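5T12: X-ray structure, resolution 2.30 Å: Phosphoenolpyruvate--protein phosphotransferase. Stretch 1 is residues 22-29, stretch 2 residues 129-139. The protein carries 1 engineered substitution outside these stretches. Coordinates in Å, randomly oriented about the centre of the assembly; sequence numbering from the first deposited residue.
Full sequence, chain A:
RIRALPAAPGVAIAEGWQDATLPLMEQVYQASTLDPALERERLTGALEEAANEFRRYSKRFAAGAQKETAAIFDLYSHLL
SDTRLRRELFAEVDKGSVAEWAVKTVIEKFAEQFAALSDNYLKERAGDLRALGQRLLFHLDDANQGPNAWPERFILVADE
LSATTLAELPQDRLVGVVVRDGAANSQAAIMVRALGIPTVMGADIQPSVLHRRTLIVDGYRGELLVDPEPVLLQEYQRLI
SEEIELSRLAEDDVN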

# COMPACT_ATOMS: atom_id res chain seq x y z
N LEU A 22 3.47 -0.77 13.34
CA LEU A 22 4.33 -1.70 12.63
C LEU A 22 3.58 -2.33 11.46
O LEU A 22 2.35 -2.46 11.49
CB LEU A 22 4.82 -2.80 13.58
CG LEU A 22 5.93 -2.43 14.57
CD1 LEU A 22 6.13 -3.55 15.58
CD2 LEU A 22 7.22 -2.13 13.83
N PRO A 23 4.29 -2.71 10.40
CA PRO A 23 3.63 -3.37 9.27
C PRO A 23 2.98 -4.69 9.68
O PRO A 23 3.30 -5.27 10.72
CB PRO A 23 4.77 -3.60 8.27
CG PRO A 23 6.02 -3.51 9.08
CD PRO A 23 5.73 -2.52 10.16
N LEU A 24 2.05 -5.15 8.84
CA LEU A 24 1.31 -6.36 9.14
C LEU A 24 2.22 -7.58 9.25
O LEU A 24 1.94 -8.49 10.03
CB LEU A 24 0.23 -6.60 8.08
CG LEU A 24 -1.18 -6.05 8.33
CD1 LEU A 24 -1.15 -4.66 8.94
CD2 LEU A 24 -1.98 -6.05 7.04
N MET A 25 3.32 -7.60 8.48
CA MET A 25 4.24 -8.73 8.54
C MET A 25 4.93 -8.81 9.90
O MET A 25 5.08 -9.91 10.46
CB MET A 25 5.28 -8.61 7.43
CG MET A 25 4.73 -8.90 6.04
SD MET A 25 4.39 -10.65 5.77
CE MET A 25 6.03 -11.33 5.94
N GLU A 26 5.33 -7.67 10.46
CA GLU A 26 6.08 -7.66 11.71
C GLU A 26 5.22 -7.85 12.95
O GLU A 26 5.77 -8.06 14.03
CB GLU A 26 6.87 -6.36 11.84
CG GLU A 26 7.93 -6.16 10.76
CD GLU A 26 8.86 -5.00 11.07
OE1 GLU A 26 8.98 -4.63 12.25
OE2 GLU A 26 9.47 -4.46 10.12
N GLN A 27 3.89 -7.79 12.82
CA GLN A 27 3.00 -8.01 13.95
C GLN A 27 2.28 -9.35 13.87
O GLN A 27 1.34 -9.59 14.64
CB GLN A 27 2.00 -6.87 14.08
CG GLN A 27 1.00 -6.74 12.95
CD GLN A 27 0.20 -5.45 13.03
OE1 GLN A 27 0.76 -4.39 13.32
NE2 GLN A 27 -1.10 -5.54 12.79
N VAL A 28 2.69 -10.23 12.97
CA VAL A 28 2.23 -11.61 12.95
C VAL A 28 3.12 -12.43 13.87
O VAL A 28 4.35 -12.30 13.82
CB VAL A 28 2.24 -12.19 11.52
CG1 VAL A 28 2.03 -13.69 11.55
CG2 VAL A 28 1.17 -11.52 10.67
N TYR A 29 2.51 -13.25 14.72
CA TYR A 29 3.24 -14.13 15.61
C TYR A 29 2.81 -15.57 15.38
O TYR A 29 1.72 -15.84 14.87
CB TYR A 29 3.02 -13.74 17.08
CG TYR A 29 1.57 -13.74 17.51
CD1 TYR A 29 0.80 -12.58 17.42
CD2 TYR A 29 0.97 -14.88 18.02
CE1 TYR A 29 -0.53 -12.57 17.82
CE2 TYR A 29 -0.36 -14.88 18.42
CZ TYR A 29 -1.10 -13.72 18.31
OH TYR A 29 -2.42 -13.72 18.71
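Stretch 2, residues 129-139: LRALGQRLLFH

A helix can pack against an irregular segment by pairing one polar side chain with a loop amide while apolar groups pack alongside. The packing of residues 129-139 on residues 22-29 of this phosphotransferase is a compact example. The second stretch is helical, part of a helix that begins earlier in the chain and continues later, with i to i+4 hydrogen bonds such as Gln134 N to Arg130 O (2.8 Å). The first stretch has no such regularity. Leu24, Met25 and Glu26 adopt helical phi/psi values without the regular bonds, and a type I turn runs from Met25 to Val28, where the bond from Val28 N to Met25 O is weak at 3.5 Å. From its first residue to its last, the loop runs roughly across the helix rather than along it. The backbones come nearest at Met25 and Gln134, whose CA atoms lie 6.2 Å apart. The contact joins segments more than a hundred residues apart in sequence and buries 377 Å² in total.

The polar part of the contact rests on Gln134. Its CA-to-CB bond points sideways, but the end of the side chain comes nearer to the loop, with chi1 at -74° and chi2 at -91°. Gln134 OE1 lies 2.7 Å from Met25 N, which donates the one hydrogen bond between the stretches, with an N-H...O angle of 142°. Leu24 N also lies close to Gln134 OE1, at 3.0 Å, but its angle is too poor for a hydrogen bond. The carbonyl oxygen is further enclosed by carbon, with Pro23 CB at 3.7 Å and Met25 CG at 3.2 Å from Gln134 OE1. The other end of the amide, NE2, is hydrogen-bonded elsewhere in the structure, so both polar atoms of this buried side chain are satisfied.

The apolar part converges on Leu137, which lies three residues, just under one turn, beyond Gln134 and whose CA-to-CB bond points toward the loop. Leu137 CD1 meets three side chains: Met25 SD at 3.6 Å, Val28 CG2 at 3.8 Å and Leu24 CB at 3.9 Å. A single methyl group thus touches Leu24, Met25 and Val28.

The absence of a side chain at Gly133 also leaves room for Met25. Met25 SD lies 4.1 Å from Gly133 C; an ideally placed CB on the glycine would be only 3.4 Å from that sulfur, a tight fit. Met25, with all three chi angles in m, lays its side chain over this bare patch of helix.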

# COMPACT_ATOMS: atom_id res chain seq x y z
N LEU A 129 8.39 -9.14 -2.80
CA LEU A 129 7.85 -10.34 -2.16
C LEU A 129 7.22 -10.00 -0.81
O LEU A 129 6.17 -10.54 -0.46
CB LEU A 129 8.94 -11.40 -2.00
CG LEU A 129 9.15 -12.36 -3.17
CD1 LEU A 129 7.87 -13.13 -3.46
CD2 LEU A 129 9.64 -11.64 -4.42
N ARG A 130 7.86 -9.12 -0.04
CA ARG A 130 7.27 -8.69 1.22
C ARG A 130 5.98 -7.92 1.00
O ARG A 130 5.03 -8.04 1.78
CB ARG A 130 8.27 -7.85 2.01
CG ARG A 130 9.57 -8.56 2.32
CD ARG A 130 10.39 -7.82 3.36
NE ARG A 130 11.67 -8.48 3.61
CZ ARG A 130 11.83 -9.51 4.43
NH1 ARG A 130 10.80 -10.01 5.09
NH2 ARG A 130 13.03 -10.05 4.60
N ALA A 131 5.92 -7.13 -0.08
CA ALA A 131 4.69 -6.42 -0.41
C ALA A 131 3.57 -7.39 -0.75
O ALA A 131 2.42 -7.20 -0.33
CB ALA A 131 4.94 -5.46 -1.57
N LEU A 132 3.88 -8.44 -1.52
CA LEU A 132 2.87 -9.46 -1.81
C LEU A 132 2.41 -10.16 -0.54
O LEU A 132 1.23 -10.48 -0.39
CB LEU A 132 3.43 -10.48 -2.81
CG LEU A 132 3.12 -10.25 -4.30
CD1 LEU A 132 3.71 -8.94 -4.79
CD2 LEU A 132 3.62 -11.41 -5.14
N GLY A 133 3.34 -10.41 0.39
CA GLY A 133 2.95 -10.96 1.67
C GLY A 133 2.08 -10.00 2.47
O GLY A 133 1.11 -10.42 3.10
N GLN A 134 2.43 -8.71 2.45
CA GLN A 134 1.58 -7.70 3.08
C GLN A 134 0.18 -7.71 2.50
O GLN A 134 -0.81 -7.59 3.23
CB GLN A 134 2.22 -6.32 2.93
CG GLN A 134 3.43 -6.08 3.81
CD GLN A 134 3.07 -5.47 5.14
OE1 GLN A 134 3.06 -6.15 6.17
NE2 GLN A 134 2.77 -4.18 5.14
N ARG A 135 0.07 -7.86 1.18
CA ARG A 135 -1.24 -7.89 0.54
C ARG A 135 -2.00 -9.16 0.88
O ARG A 135 -3.22 -9.14 1.04
CB ARG A 135 -1.09 -7.74 -0.97
CG ARG A 135 -2.35 -7.27 -1.68
CD ARG A 135 -2.76 -5.89 -1.18
NE ARG A 135 -4.06 -5.48 -1.70
CZ ARG A 135 -4.71 -4.39 -1.31
NH1 ARG A 135 -4.18 -3.60 -0.38
NH2 ARG A 135 -5.88 -4.09 -1.84
N LEU A 136 -1.28 -10.28 1.01
CA LEU A 136 -1.92 -11.53 1.43
C LEU A 136 -2.53 -11.38 2.82
O LEU A 136 -3.66 -11.80 3.07
CB LEU A 136 -0.90 -12.67 1.41
CG LEU A 136 -1.02 -13.69 0.27
CD1 LEU A 136 -1.27 -12.98 -1.05
CD2 LEU A 136 0.23 -14.55 0.18
N LEU A 137 -1.78 -10.78 3.75
CA LEU A 137 -2.31 -10.52 5.09
C LEU A 137 -3.46 -9.53 5.05
O LEU A 137 -4.35 -9.59 5.91
CB LEU A 137 -1.20 -10.01 6.00
CG LEU A 137 -0.01 -10.94 6.25
CD1 LEU A 137 1.04 -10.26 7.11
CD2 LEU A 137 -0.48 -12.23 6.89
N PHE A 138 -3.47 -8.63 4.07
CA PHE A 138 -4.55 -7.65 3.96
C PHE A 138 -5.89 -8.33 3.72
O PHE A 138 -6.91 -7.93 4.29
CB PHE A 138 -4.24 -6.66 2.83
CG PHE A 138 -5.30 -5.62 2.64
CD1 PHE A 138 -5.36 -4.51 3.46
CD2 PHE A 138 -6.24 -5.74 1.62
CE1 PHE A 138 -6.33 -3.54 3.29
CE2 PHE A 138 -7.21 -4.77 1.44
CZ PHE A 138 -7.26 -3.67 2.28
N HIS A 139 -5.91 -9.36 2.87
CA HIS A 139 -7.15 -10.05 2.56
C HIS A 139 -7.55 -11.07 3.63
O HIS A 139 -8.71 -11.50 3.64
CB HIS A 139 -7.05 -10.74 1.20
CG HIS A 139 -6.86 -9.80 0.06
ND1 HIS A 139 -5.67 -9.68 -0.62
CD2 HIS A 139 -7.71 -8.92 -0.52
CE1 HIS A 139 -5.79 -8.77 -1.57
NE2 HIS A 139 -7.02 -8.29 -1.53